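PDB 4P56: putative extracellular solute-binding protein from Bordetella bronchiseptica, which binds mandelate and probably captures it in the periplasm for uptake by a TRAP transporter. Local coordinates for residues 30-35 against 74-79; 37-42 against 210-215; 43-48 against 142-147; 92-97 against 190-195. All coordinates share one frame; numbering follows the deposited sequence.

Contact 1: residues 30-35 against 74-79; sequences TLSSWL and AGHFDA
Trp34, part of the wall of the mandelate pocket, meets His76 behind it, joining the loop that follows strand 28-31 to helix 76-81. The two rings form a T-shaped pair: the five-membered ring of Trp34 turns its edge to the imidazole face, with centroids 4.7 Å apart and planes at 62°. The touching atom is Trp34 CD1, which sits 3.6 Å above the plane of His76 and over the middle of the ring. A chi1 of 43° tucks the indole between its own backbone N and carbonyl carbon and brings CD1 onto that face, while Trp34 CB reaches His76 CE1 at 3.8 Å.

At its far edge the imidazole makes a polar contact, a hydrogen bond of 2.8 Å between Ser32 OG and His76 NE2, which either atom could donate. Ser32 OG also bonds Val70 N, and His76 ND1 is held by Asn72 O, so both ring nitrogens have partners and the imidazole cannot easily rotate. The indole is fixed as well: Trp34 NE1 bonds Phe89 O, and Leu35 CG rests against one of its faces. Between Ser32 and Trp34, Ser33 points its CB away from the helix, and within the loop Ser33 OG donates to Leu35 O at 2.8 Å.

His76 is thus a second-shell residue behind Trp34, which touches the bound mandelate: a T-shaped Trp-His pair backing a pocket tryptophan in the ligand cleft of this family 7 solute-binding protein.

Contact 2: residues 37-42 against 210-215; sequences PTHAVV and PAESLV
His39 NE2 donates to Glu212 OE1 across the contact, at 2.8 Å and with an N-H...O angle of 142°. The imidazole and carboxylate planes are 87° apart, and the donor comes to OE1 from above the carboxylate plane, well out of it. Ser213 OG donates to the same Glu212 OE1 at 2.7 Å from the opposite face, so this oxygen is gripped from two sides.

The other carboxylate oxygen is engaged too. A water donates to Glu212 OE2 at 2.8 Å and accepts from Ala40 N at 2.9 Å, making a second bridge between the segments, and Ser216 OG also bonds OE2. Glu212 can meet His39 because its chain bends at chi2 (79°).

Further out, His39 is the N-cap of helix 40-56: its ND1 accepts from Val41 N at 3.1 Å. Trp274 of helix 263-285 meets the His39 ring and also touches Glu212.

With ND1 accepting and NE2 donating, the bonds are consistent with the neutral tautomer of His39 protonated on NE2, facing a glutamate that is probably ionised, given the donors from His39, Ser213 and the water. Since His39 and Ser213 both touch mandelate, this buried network holds two pocket residues in place.

Contact 3: residues 43-48 against 142-147; sequences ADFLMP and GIYAHG. With RMN ((R)-mandelic acid), chain D.
Phe45 meets Tyr144 from an irregular piece of helix, a wider pi-type turn spanning residues 43-46, with a kink just beyond it where the nitrogen of Pro48 has no bond to the preceding turn. From there the Phe45 side chain points toward strand 139-145, with CG anti to the backbone N (chi1 161°), and the ring reaches Tyr144 by one corner only. The closest atoms are Phe45 CE2 and Tyr144 CE2, 3.8 Å apart. The ring centroids are 5.5 Å apart and the planes are inclined at 71°, an oblique meeting. No hydrogen bond crosses between the segments, so the contact is apolar packing, completed by Leu266 and Leu269 of helix 263-285 and by Val240 of strand 237-242, all of which touch Phe45 or Tyr144.

The phenol of Tyr144 has a polar partner of its own in His238 ND1, and its ring also meets Trp274. Both of these belong to the mandelate pocket, so Tyr144 backs it as a second-shell residue.

Two residues on, where the strand has ended, His146 enters the pocket itself. Its ND1 donates to Gly147 O at 2.7 Å, with the acceptor lying in the ring plane, and this fixes the rotation of the imidazole. The opposite edge is then turned to the ligand, with His146 NE2 3.4 Å from O8 of mandelate. The stretch leads from strand 139-145 of one sheet to strand 149-153 of another, a crossover between lobes characteristic of two-lobed periplasmic solute-binding proteins.

Contact 4: residues 92-97 against 190-195; sequences HAYYPG and KPAPES. With RMN ((R)-mandelic acid), chain D.
Tyr94 reaches across to Pro191 and Ala192 with its hydroxyl, and its conformation decides where that hydroxyl lands. With chi1 at -68°, CG lies anti to the carbonyl carbon and beside the backbone N, which sends the ring away from its own loop toward the facing one. With chi2 close to zero the ring plane contains the CA-CB bond, and Pro191 comes up to it at a slant.

The hydroxyl serves two partners. Tyr94 OH accepts from Ala192 N at 3.0 Å in a nearly straight bond of 164°. Tyr94 OH in turn donates to O12 of mandelate at 2.7 Å, and this oxygen lies at the ring edge and in the ring plane. The backbone N-H of Ala192 therefore orients the phenol that holds the ligand carboxylate. Packing supports the polar pair: Tyr94 CE2 lies 3.9 Å from Pro191 CB, and Ala192 CB is 3.7 Å from Tyr94 OH and 3.6 Å from ligand O12.

Ser195 turns its OG back on the loop, and Ser195 OG donates to Ala192 O at 3.0 Å, nearly in line with the carbonyl. Because Ser195 N also bonds Ala192 O, the turn that presents Ala192 is tied down twice.

Arg170 of strand 168-171 bonds Lys190 O and also the ligand. The contact lies between two loops, one leaving strand 87-91 toward helix 114-129, the other joining strand 186-189 to helix 195-200, with Phe209 of strand 206-210 packed against Ala192 and Ser195.

Overall arrangement
All four contacts gather round the mandelate pocket, each contributing at least one of its residues. Contacts 2 and 3 lie closest, with centres about 10 Å apart, and share helix 40-56: Val41 and Val42 of one are probably hydrogen-bonded to Leu46 and Met47 of the other. Contact 1 packs on this helix through Ser33 and Leu35, and its Trp34 CH2 lies 3.5 Å from Tyr94 CE2 of contact 4, so the two pocket aromatics pack against each other. Ala74 O and Tyr95 OH, a probable hydrogen bond of 2.7 Å, tie the same two contacts again. Contacts 2 and 4 do not touch: their centres are about 16 Å apart and their nearest atoms about 6 Å.

Contact 1: residues 30-35 against 74-79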
loop_
_atom_site.group_PDB
_atom_site.type_symbol
_atom_site.label_atom_id
_atom_site.label_comp_id
_atom_site.label_asym_id
_atom_site.label_seq_id
_atom_site.Cartn_x
_atom_site.Cartn_y
_atom_site.Cartn_z
ATOM N N THR A 30 4.632 20.515 -8.076
ATOM C CA THR A 30 4.470 20.468 -6.640
ATOM C C THR A 30 3.989 19.067 -6.237
ATOM O O THR A 30 3.213 18.425 -6.962
ATOM C CB THR A 30 3.491 21.536 -6.129
ATOM O OG1 THR A 30 2.231 21.434 -6.819
ATOM C CG2 THR A 30 4.077 22.935 -6.355
ATOM N N LEU A 31 4.455 18.626 -5.073
ATOM C CA LEU A 31 4.172 17.324 -4.505
ATOM C C LEU A 31 3.643 17.504 -3.080
ATOM O O LEU A 31 4.284 18.151 -2.272
ATOM C CB LEU A 31 5.465 16.505 -4.481
ATOM C CG LEU A 31 5.447 15.253 -3.626
ATOM C CD1 LEU A 31 4.477 14.203 -4.176
ATOM C CD2 LEU A 31 6.884 14.701 -3.551
ATOM N N SER A 32 2.470 16.956 -2.768
ATOM C CA SER A 32 2.005 16.938 -1.386
ATOM C C SER A 32 2.107 15.529 -0.825
ATOM O O SER A 32 1.754 14.570 -1.497
ATOM C CB SER A 32 0.550 17.410 -1.254
ATOM O OG SER A 32 0.153 17.503 0.111
ATOM N N SER A 33 2.575 15.424 0.413
ATOM C CA SER A 33 2.628 14.144 1.115
ATOM C C SER A 33 1.837 14.156 2.425
ATOM O O SER A 33 1.904 15.128 3.197
ATOM C CB SER A 33 4.074 13.821 1.444
ATOM O OG SER A 33 4.114 12.750 2.354
ATOM N N TRP A 34 1.097 13.083 2.676
ATOM C CA TRP A 34 0.338 12.958 3.916
ATOM C C TRP A 34 1.097 12.067 4.908
ATOM O O TRP A 34 0.580 11.728 5.964
ATOM C CB TRP A 34 -1.075 12.429 3.654
ATOM C CG TRP A 34 -1.197 11.283 2.656
ATOM C CD1 TRP A 34 -1.319 11.391 1.305
ATOM C CD2 TRP A 34 -1.198 9.867 2.938
ATOM N NE1 TRP A 34 -1.413 10.151 0.727
ATOM C CE2 TRP A 34 -1.344 9.198 1.713
ATOM C CE3 TRP A 34 -1.088 9.112 4.110
ATOM C CZ2 TRP A 34 -1.374 7.797 1.612
ATOM C CZ3 TRP A 34 -1.123 7.725 4.013
ATOM C CH2 TRP A 34 -1.255 7.084 2.778
ATOM N N LEU A 35 2.334 11.707 4.545
ATOM C CA LEU A 35 3.264 11.012 5.447
ATOM C C LEU A 35 4.414 11.928 5.858
ATOM O O LEU A 35 4.777 12.823 5.114
ATOM C CB LEU A 35 3.837 9.794 4.750
ATOM C CG LEU A 35 2.804 8.697 4.466
ATOM C CD1 LEU A 35 3.418 7.546 3.644
ATOM C CD2 LEU A 35 2.228 8.173 5.791
ATOM N N ALA A 74 -7.114 11.113 2.341
ATOM C CA ALA A 74 -8.002 10.696 1.277
ATOM C C ALA A 74 -8.246 11.818 0.265
ATOM O O ALA A 74 -8.418 11.557 -0.919
ATOM C CB ALA A 74 -9.303 10.204 1.848
ATOM N N GLY A 75 -8.209 13.073 0.737
ATOM C CA GLY A 75 -8.414 14.240 -0.110
ATOM C C GLY A 75 -7.338 14.474 -1.155
ATOM O O GLY A 75 -7.479 15.311 -2.052
ATOM N N HIS A 76 -6.250 13.736 -1.056
ATOM C CA HIS A 76 -5.136 13.943 -1.965
ATOM C C HIS A 76 -5.453 13.577 -3.427
ATOM O O HIS A 76 -4.861 14.140 -4.335
ATOM C CB HIS A 76 -3.869 13.222 -1.463
ATOM C CG HIS A 76 -3.050 14.050 -0.503
ATOM N ND1 HIS A 76 -3.450 14.312 0.788
ATOM C CD2 HIS A 76 -1.866 14.690 -0.671
ATOM C CE1 HIS A 76 -2.535 15.065 1.386
ATOM N NE2 HIS A 76 -1.576 15.323 0.517
ATOM N N PHE A 77 -6.396 12.674 -3.677
ATOM C CA PHE A 77 -6.708 12.346 -5.063
ATOM C C PHE A 77 -7.339 13.576 -5.733
ATOM O O PHE A 77 -6.908 14.026 -6.806
ATOM C CB PHE A 77 -7.669 11.154 -5.137
ATOM C CG PHE A 77 -7.881 10.658 -6.539
ATOM C CD1 PHE A 77 -8.698 11.341 -7.400
ATOM C CD2 PHE A 77 -7.245 9.521 -6.997
ATOM C CE1 PHE A 77 -8.873 10.923 -8.714
ATOM C CE2 PHE A 77 -7.435 9.074 -8.328
ATOM C CZ PHE A 77 -8.236 9.779 -9.170
ATOM N N ASP A 78 -8.376 14.114 -5.101
ATOM C CA ASP A 78 -9.027 15.318 -5.618
ATOM C C ASP A 78 -8.079 16.538 -5.668
ATOM O O ASP A 78 -8.215 17.381 -6.558
ATOM C CB ASP A 78 -10.277 15.659 -4.800
ATOM C CG ASP A 78 -11.432 14.695 -5.071
ATOM O OD1 ASP A 78 -11.462 14.113 -6.169
ATOM O OD2 ASP A 78 -12.279 14.498 -4.180
ATOM N N ALA A 79 -7.152 16.645 -4.720
ATOM C CA ALA A 79 -6.184 17.755 -4.750
ATOM C C ALA A 79 -5.456 17.736 -6.078
ATOM O O ALA A 79 -5.260 18.790 -6.706
ATOM C CB ALA A 79 -5.212 17.674 -3.611
#

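Contact 2: residues 37-42 against 210-215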
loop_
_atom_site.group_PDB
_atom_site.type_symbol
_atom_site.label_atom_id
_atom_site.label_comp_id
_atom_site.label_asym_id
_atom_site.label_seq_id
_atom_site.Cartn_x
_atom_site.Cartn_y
_atom_site.Cartn_z
ATOM N N PRO A 37 8.092 13.423 6.291
ATOM C CA PRO A 37 9.147 13.440 5.266
ATOM C C PRO A 37 10.224 12.388 5.511
ATOM O O PRO A 37 10.950 12.029 4.583
ATOM C CB PRO A 37 9.764 14.845 5.389
ATOM C CG PRO A 37 8.945 15.608 6.353
ATOM C CD PRO A 37 8.110 14.629 7.137
ATOM N N THR A 38 10.318 11.898 6.743
ATOM C CA THR A 38 11.280 10.852 7.083
ATOM C C THR A 38 10.769 9.438 6.695
ATOM O O THR A 38 11.538 8.476 6.668
ATOM C CB THR A 38 11.582 10.911 8.588
ATOM O OG1 THR A 38 10.354 11.072 9.302
ATOM C CG2 THR A 38 12.470 12.106 8.903
ATOM N N HIS A 39 9.478 9.305 6.389
ATOM C CA HIS A 39 8.930 7.997 6.012
ATOM C C HIS A 39 9.563 7.435 4.737
ATOM O O HIS A 39 9.949 8.182 3.839
ATOM C CB HIS A 39 7.409 8.053 5.839
ATOM C CG HIS A 39 6.767 6.700 5.770
ATOM N ND1 HIS A 39 6.610 6.015 4.589
ATOM C CD2 HIS A 39 6.283 5.889 6.739
ATOM C CE1 HIS A 39 6.018 4.857 4.827
ATOM N NE2 HIS A 39 5.811 4.754 6.127
ATOM N N ALA A 40 9.669 6.117 4.655
ATOM C CA ALA A 40 10.233 5.469 3.469
ATOM C C ALA A 40 9.705 6.035 2.141
ATOM O O ALA A 40 10.467 6.293 1.200
ATOM C CB ALA A 40 9.943 4.018 3.508
ATOM N N VAL A 41 8.392 6.090 2.032
ATOM C CA VAL A 41 7.728 6.612 0.853
ATOM C C VAL A 41 8.261 7.970 0.407
ATOM O O VAL A 41 8.384 8.227 -0.790
ATOM C CB VAL A 41 6.225 6.745 1.081
ATOM C CG1 VAL A 41 5.576 7.364 -0.149
ATOM C CG2 VAL A 41 5.613 5.382 1.357
ATOM N N VAL A 42 8.552 8.849 1.354
ATOM C CA VAL A 42 9.079 10.157 0.976
ATOM C C VAL A 42 10.606 10.126 0.876
ATOM O O VAL A 42 11.183 10.401 -0.199
ATOM C CB VAL A 42 8.630 11.252 1.948
ATOM C CG1 VAL A 42 9.097 12.596 1.494
ATOM C CG2 VAL A 42 7.113 11.263 2.076
ATOM N N PRO A 210 2.348 -3.040 7.906
ATOM C CA PRO A 210 3.580 -3.768 7.616
ATOM C C PRO A 210 4.608 -3.471 8.709
ATOM O O PRO A 210 4.376 -2.603 9.549
ATOM C CB PRO A 210 4.027 -3.182 6.286
ATOM C CG PRO A 210 3.596 -1.744 6.382
ATOM C CD PRO A 210 2.287 -1.766 7.164
ATOM N N ALA A 211 5.698 -4.217 8.733
ATOM C CA ALA A 211 6.661 -4.104 9.813
ATOM C C ALA A 211 7.177 -2.675 10.047
ATOM O O ALA A 211 7.298 -2.247 11.169
ATOM C CB ALA A 211 7.807 -5.020 9.556
ATOM N N GLU A 212 7.514 -1.960 8.979
ATOM C CA GLU A 212 8.200 -0.675 9.110
ATOM C C GLU A 212 7.370 0.333 9.904
ATOM O O GLU A 212 7.907 1.183 10.620
ATOM C CB GLU A 212 8.564 -0.098 7.722
ATOM C CG GLU A 212 7.382 0.444 6.886
ATOM C CD GLU A 212 6.940 1.861 7.341
ATOM O OE1 GLU A 212 5.748 2.189 7.185
ATOM O OE2 GLU A 212 7.774 2.599 7.888
ATOM N N SER A 213 6.057 0.196 9.786
ATOM C CA SER A 213 5.119 1.142 10.328
ATOM C C SER A 213 5.115 1.108 11.848
ATOM O O SER A 213 4.895 2.136 12.473
ATOM C CB SER A 213 3.718 0.825 9.798
ATOM O OG SER A 213 3.720 0.797 8.372
ATOM N N LEU A 214 5.392 -0.056 12.429
ATOM C CA LEU A 214 5.560 -0.158 13.877
ATOM C C LEU A 214 6.515 0.925 14.374
ATOM O O LEU A 214 6.328 1.513 15.446
ATOM C CB LEU A 214 6.108 -1.547 14.236
ATOM C CG LEU A 214 6.443 -1.791 15.701
ATOM C CD1 LEU A 214 5.169 -1.986 16.493
ATOM C CD2 LEU A 214 7.367 -3.005 15.861
ATOM N N VAL A 215 7.566 1.166 13.596
ATOM C CA VAL A 215 8.617 2.070 14.027
ATOM C C VAL A 215 8.357 3.483 13.521
ATOM O O VAL A 215 8.512 4.451 14.277
ATOM C CB VAL A 215 10.002 1.582 13.557
ATOM C CG1 VAL A 215 11.093 2.546 13.970
ATOM C CG2 VAL A 215 10.279 0.233 14.126
HETATM O O HOH W 1 9.500 4.610 7.075
#

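Contact 3: residues 43-48 against 142-147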
loop_
_atom_site.group_PDB
_atom_site.type_symbol
_atom_site.label_atom_id
_atom_site.label_comp_id
_atom_site.label_asym_id
_atom_site.label_seq_id
_atom_site.Cartn_x
_atom_site.Cartn_y
_atom_site.Cartn_z
ATOM N N ALA A 43 11.255 9.811 1.994
ATOM C CA ALA A 43 12.695 9.936 2.108
ATOM C C ALA A 43 13.404 9.010 1.157
ATOM O O ALA A 43 14.422 9.383 0.592
ATOM C CB ALA A 43 13.166 9.652 3.536
ATOM N N ASP A 44 12.894 7.787 0.999
ATOM C CA ASP A 44 13.655 6.802 0.237
ATOM C C ASP A 44 13.035 6.414 -1.096
ATOM O O ASP A 44 13.594 5.600 -1.811
ATOM C CB ASP A 44 13.937 5.557 1.065
ATOM C CG ASP A 44 14.851 5.847 2.244
ATOM O OD1 ASP A 44 15.599 6.826 2.195
ATOM O OD2 ASP A 44 14.856 5.079 3.208
ATOM N N PHE A 45 11.909 7.002 -1.439
ATOM C CA PHE A 45 11.270 6.702 -2.722
ATOM C C PHE A 45 11.071 7.995 -3.496
ATOM O O PHE A 45 11.767 8.240 -4.453
ATOM C CB PHE A 45 9.926 5.961 -2.559
ATOM C CG PHE A 45 9.062 6.044 -3.763
ATOM C CD1 PHE A 45 9.583 5.806 -5.019
ATOM C CD2 PHE A 45 7.716 6.404 -3.647
ATOM C CE1 PHE A 45 8.764 5.924 -6.158
ATOM C CE2 PHE A 45 6.902 6.539 -4.772
ATOM C CZ PHE A 45 7.427 6.305 -6.030
ATOM N N LEU A 46 10.171 8.853 -3.037
ATOM C CA LEU A 46 9.799 10.024 -3.818
ATOM C C LEU A 46 10.955 11.008 -4.011
ATOM O O LEU A 46 11.108 11.614 -5.089
ATOM C CB LEU A 46 8.631 10.736 -3.162
ATOM C CG LEU A 46 7.304 9.978 -3.348
ATOM C CD1 LEU A 46 6.268 10.489 -2.405
ATOM C CD2 LEU A 46 6.822 10.112 -4.784
HETATM N N MSE A 47 11.756 11.203 -2.976
HETATM C CA MSE A 47 12.859 12.165 -3.093
HETATM C C MSE A 47 13.902 11.662 -4.110
HETATM O O MSE A 47 14.266 12.386 -5.036
HETATM C CB MSE A 47 13.488 12.441 -1.724
HETATM C CG MSE A 47 12.564 13.222 -0.798
HETATM SE SE MSE A 47 12.045 14.999 -1.505
HETATM C CE MSE A 47 10.468 14.647 -2.546
ATOM N N PRO A 48 14.380 10.415 -3.946
ATOM C CA PRO A 48 15.323 9.928 -4.964
ATOM C C PRO A 48 14.720 9.888 -6.363
ATOM O O PRO A 48 15.420 10.125 -7.350
ATOM C CB PRO A 48 15.693 8.514 -4.494
ATOM C CG PRO A 48 15.060 8.326 -3.129
ATOM C CD PRO A 48 14.387 9.605 -2.711
ATOM N N GLY A 142 2.024 5.166 -11.832
ATOM C CA GLY A 142 2.475 3.864 -11.368
ATOM C C GLY A 142 1.781 3.442 -10.092
ATOM O O GLY A 142 1.071 4.241 -9.490
ATOM N N ILE A 143 1.979 2.183 -9.715
ATOM C CA ILE A 143 1.405 1.630 -8.516
ATOM C C ILE A 143 2.514 0.872 -7.806
ATOM O O ILE A 143 3.404 0.324 -8.435
ATOM C CB ILE A 143 0.243 0.668 -8.842
ATOM C CG1 ILE A 143 -0.960 1.437 -9.378
ATOM C CG2 ILE A 143 -0.143 -0.139 -7.613
ATOM C CD1 ILE A 143 -2.033 0.518 -10.022
ATOM N N TYR A 144 2.457 0.846 -6.491
ATOM C CA TYR A 144 3.351 0.028 -5.697
ATOM C C TYR A 144 2.530 -0.558 -4.535
ATOM O O TYR A 144 1.394 -0.174 -4.305
ATOM C CB TYR A 144 4.568 0.842 -5.171
ATOM C CG TYR A 144 4.208 2.045 -4.299
ATOM C CD1 TYR A 144 3.849 1.889 -2.979
ATOM C CD2 TYR A 144 4.223 3.319 -4.811
ATOM C CE1 TYR A 144 3.514 2.973 -2.190
ATOM C CE2 TYR A 144 3.889 4.418 -4.034
ATOM C CZ TYR A 144 3.527 4.233 -2.726
ATOM O OH TYR A 144 3.191 5.317 -1.942
ATOM N N ALA A 145 3.140 -1.469 -3.798
ATOM C CA ALA A 145 2.480 -2.092 -2.646
ATOM C C ALA A 145 3.472 -2.094 -1.518
ATOM O O ALA A 145 4.677 -2.079 -1.772
ATOM C CB ALA A 145 2.087 -3.500 -2.980
ATOM N N HIS A 146 2.996 -2.118 -0.274
ATOM C CA HIS A 146 3.917 -2.305 0.828
ATOM C C HIS A 146 4.168 -3.795 1.091
ATOM O O HIS A 146 3.712 -4.659 0.332
ATOM C CB HIS A 146 3.483 -1.510 2.087
ATOM C CG HIS A 146 2.212 -1.962 2.770
ATOM N ND1 HIS A 146 2.002 -3.248 3.240
ATOM C CD2 HIS A 146 1.146 -1.239 3.208
ATOM C CE1 HIS A 146 0.844 -3.305 3.870
ATOM N NE2 HIS A 146 0.298 -2.095 3.866
ATOM N N GLY A 147 4.895 -4.092 2.152
ATOM C CA GLY A 147 5.266 -5.462 2.428
ATOM C C GLY A 147 4.160 -6.241 3.094
ATOM O O GLY A 147 3.029 -5.773 3.182
HETATM C C1 RMN D . -0.436 2.480 4.872
HETATM C C2 RMN D . -0.091 3.773 4.508
HETATM C C3 RMN D . 1.160 4.281 4.811
HETATM C C4 RMN D . 2.071 3.516 5.518
HETATM C C5 RMN D . 1.727 2.222 5.897
HETATM C C6 RMN D . 0.480 1.715 5.568
HETATM C C7 RMN D . -1.804 1.938 4.558
HETATM C C10 RMN D . -2.607 1.900 5.823
HETATM O O8 RMN D . -1.775 0.642 4.095
HETATM O O11 RMN D . -2.605 0.880 6.595
HETATM O O12 RMN D . -3.259 2.931 6.166
#

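Contact 4: residues 92-97 against 190-195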
loop_
_atom_site.group_PDB
_atom_site.type_symbol
_atom_site.label_atom_id
_atom_site.label_comp_id
_atom_site.label_asym_id
_atom_site.label_seq_id
_atom_site.Cartn_x
_atom_site.Cartn_y
_atom_site.Cartn_z
ATOM N N HIS A 92 -5.065 3.007 -2.121
ATOM C CA HIS A 92 -6.256 2.420 -2.697
ATOM C C HIS A 92 -7.245 1.993 -1.639
ATOM O O HIS A 92 -8.438 1.895 -1.907
ATOM C CB HIS A 92 -5.854 1.258 -3.578
ATOM C CG HIS A 92 -5.247 1.728 -4.846
ATOM N ND1 HIS A 92 -4.113 1.170 -5.396
ATOM C CD2 HIS A 92 -5.634 2.703 -5.687
ATOM C CE1 HIS A 92 -3.809 1.805 -6.511
ATOM N NE2 HIS A 92 -4.726 2.740 -6.715
ATOM N N ALA A 93 -6.752 1.794 -0.430
ATOM C CA ALA A 93 -7.617 1.476 0.701
ATOM C C ALA A 93 -8.515 2.638 1.151
ATOM O O ALA A 93 -9.503 2.423 1.853
ATOM C CB ALA A 93 -6.752 0.989 1.907
ATOM N N TYR A 94 -8.167 3.865 0.805
ATOM C CA TYR A 94 -8.810 5.018 1.414
ATOM C C TYR A 94 -10.078 5.443 0.661
ATOM O O TYR A 94 -10.692 6.432 1.036
ATOM C CB TYR A 94 -7.820 6.174 1.468
ATOM C CG TYR A 94 -6.685 5.925 2.424
ATOM C CD1 TYR A 94 -6.602 4.717 3.169
ATOM C CD2 TYR A 94 -5.701 6.876 2.607
ATOM C CE1 TYR A 94 -5.538 4.501 4.037
ATOM C CE2 TYR A 94 -4.638 6.660 3.490
ATOM C CZ TYR A 94 -4.566 5.468 4.179
ATOM O OH TYR A 94 -3.507 5.340 5.031
ATOM N N TYR A 95 -10.448 4.708 -0.386
ATOM C CA TYR A 95 -11.623 5.076 -1.223
ATOM C C TYR A 95 -12.602 3.927 -1.392
ATOM O O TYR A 95 -12.599 3.246 -2.406
ATOM C CB TYR A 95 -11.164 5.583 -2.600
ATOM C CG TYR A 95 -10.092 6.614 -2.447
ATOM C CD1 TYR A 95 -10.419 7.947 -2.356
ATOM C CD2 TYR A 95 -8.759 6.248 -2.379
ATOM C CE1 TYR A 95 -9.417 8.923 -2.183
ATOM C CE2 TYR A 95 -7.758 7.192 -2.213
ATOM C CZ TYR A 95 -8.094 8.517 -2.127
ATOM O OH TYR A 95 -7.103 9.446 -1.945
ATOM N N PRO A 96 -13.466 3.732 -0.404
ATOM C CA PRO A 96 -14.426 2.617 -0.396
ATOM C C PRO A 96 -15.196 2.562 -1.687
ATOM O O PRO A 96 -15.802 3.584 -2.037
ATOM C CB PRO A 96 -15.372 2.976 0.741
ATOM C CG PRO A 96 -14.567 3.817 1.635
ATOM C CD PRO A 96 -13.658 4.623 0.737
ATOM N N GLY A 97 -15.139 1.419 -2.371
ATOM C CA GLY A 97 -15.839 1.193 -3.622
ATOM C C GLY A 97 -15.120 1.533 -4.919
ATOM O O GLY A 97 -15.648 1.197 -5.967
ATOM N N LYS A 190 -9.267 4.105 9.207
ATOM C CA LYS A 190 -8.763 5.473 9.257
ATOM C C LYS A 190 -7.363 5.494 8.627
ATOM O O LYS A 190 -6.650 4.484 8.628
ATOM C CB LYS A 190 -8.694 5.993 10.697
ATOM C CG LYS A 190 -10.030 6.049 11.430
ATOM C CD LYS A 190 -10.920 7.141 10.866
ATOM C CE LYS A 190 -12.114 7.426 11.754
ATOM N NZ LYS A 190 -13.156 8.146 10.978
ATOM N N PRO A 191 -6.953 6.654 8.092
ATOM C CA PRO A 191 -5.643 6.736 7.451
ATOM C C PRO A 191 -4.518 6.457 8.438
ATOM O O PRO A 191 -4.687 6.690 9.629
ATOM C CB PRO A 191 -5.573 8.188 6.972
ATOM C CG PRO A 191 -6.963 8.640 6.899
ATOM C CD PRO A 191 -7.738 7.889 7.923
ATOM N N ALA A 192 -3.387 5.994 7.920
ATOM C CA ALA A 192 -2.238 5.593 8.736
ATOM C C ALA A 192 -1.825 6.591 9.831
ATOM O O ALA A 192 -1.600 6.181 10.964
ATOM C CB ALA A 192 -1.070 5.306 7.845
ATOM N N PRO A 193 -1.731 7.880 9.513
ATOM C CA PRO A 193 -1.269 8.791 10.575
ATOM C C PRO A 193 -2.171 8.843 11.809
ATOM O O PRO A 193 -1.742 9.395 12.822
ATOM C CB PRO A 193 -1.277 10.160 9.894
ATOM C CG PRO A 193 -1.170 9.861 8.432
ATOM C CD PRO A 193 -1.953 8.586 8.250
ATOM N N GLU A 194 -3.391 8.312 11.736
ATOM C CA GLU A 194 -4.242 8.308 12.911
ATOM C C GLU A 194 -3.914 7.173 13.893
ATOM O O GLU A 194 -4.496 7.107 14.979
ATOM C CB GLU A 194 -5.728 8.259 12.537
ATOM C CG GLU A 194 -6.213 9.493 11.798
ATOM C CD GLU A 194 -7.724 9.613 11.744
ATOM O OE1 GLU A 194 -8.402 9.287 12.742
ATOM O OE2 GLU A 194 -8.233 10.047 10.689
ATOM N N SER A 195 -3.003 6.280 13.513
ATOM C CA SER A 195 -2.792 5.050 14.270
ATOM C C SER A 195 -2.235 5.328 15.684
ATOM O O SER A 195 -2.649 4.710 16.662
ATOM C CB SER A 195 -1.896 4.075 13.463
ATOM O OG SER A 195 -0.576 4.590 13.278
HETATM C C1 RMN D . -0.436 2.480 4.872
HETATM C C2 RMN D . -0.091 3.773 4.508
HETATM C C3 RMN D . 1.160 4.281 4.811
HETATM C C4 RMN D . 2.071 3.516 5.518
HETATM C C5 RMN D . 1.727 2.222 5.897
HETATM C C6 RMN D . 0.480 1.715 5.568
HETATM C C7 RMN D . -1.804 1.938 4.558
HETATM C C10 RMN D . -2.607 1.900 5.823
HETATM O O8 RMN D . -1.775 0.642 4.095
HETATM O O11 RMN D . -2.605 0.880 6.595
HETATM O O12 RMN D . -3.259 2.931 6.166
#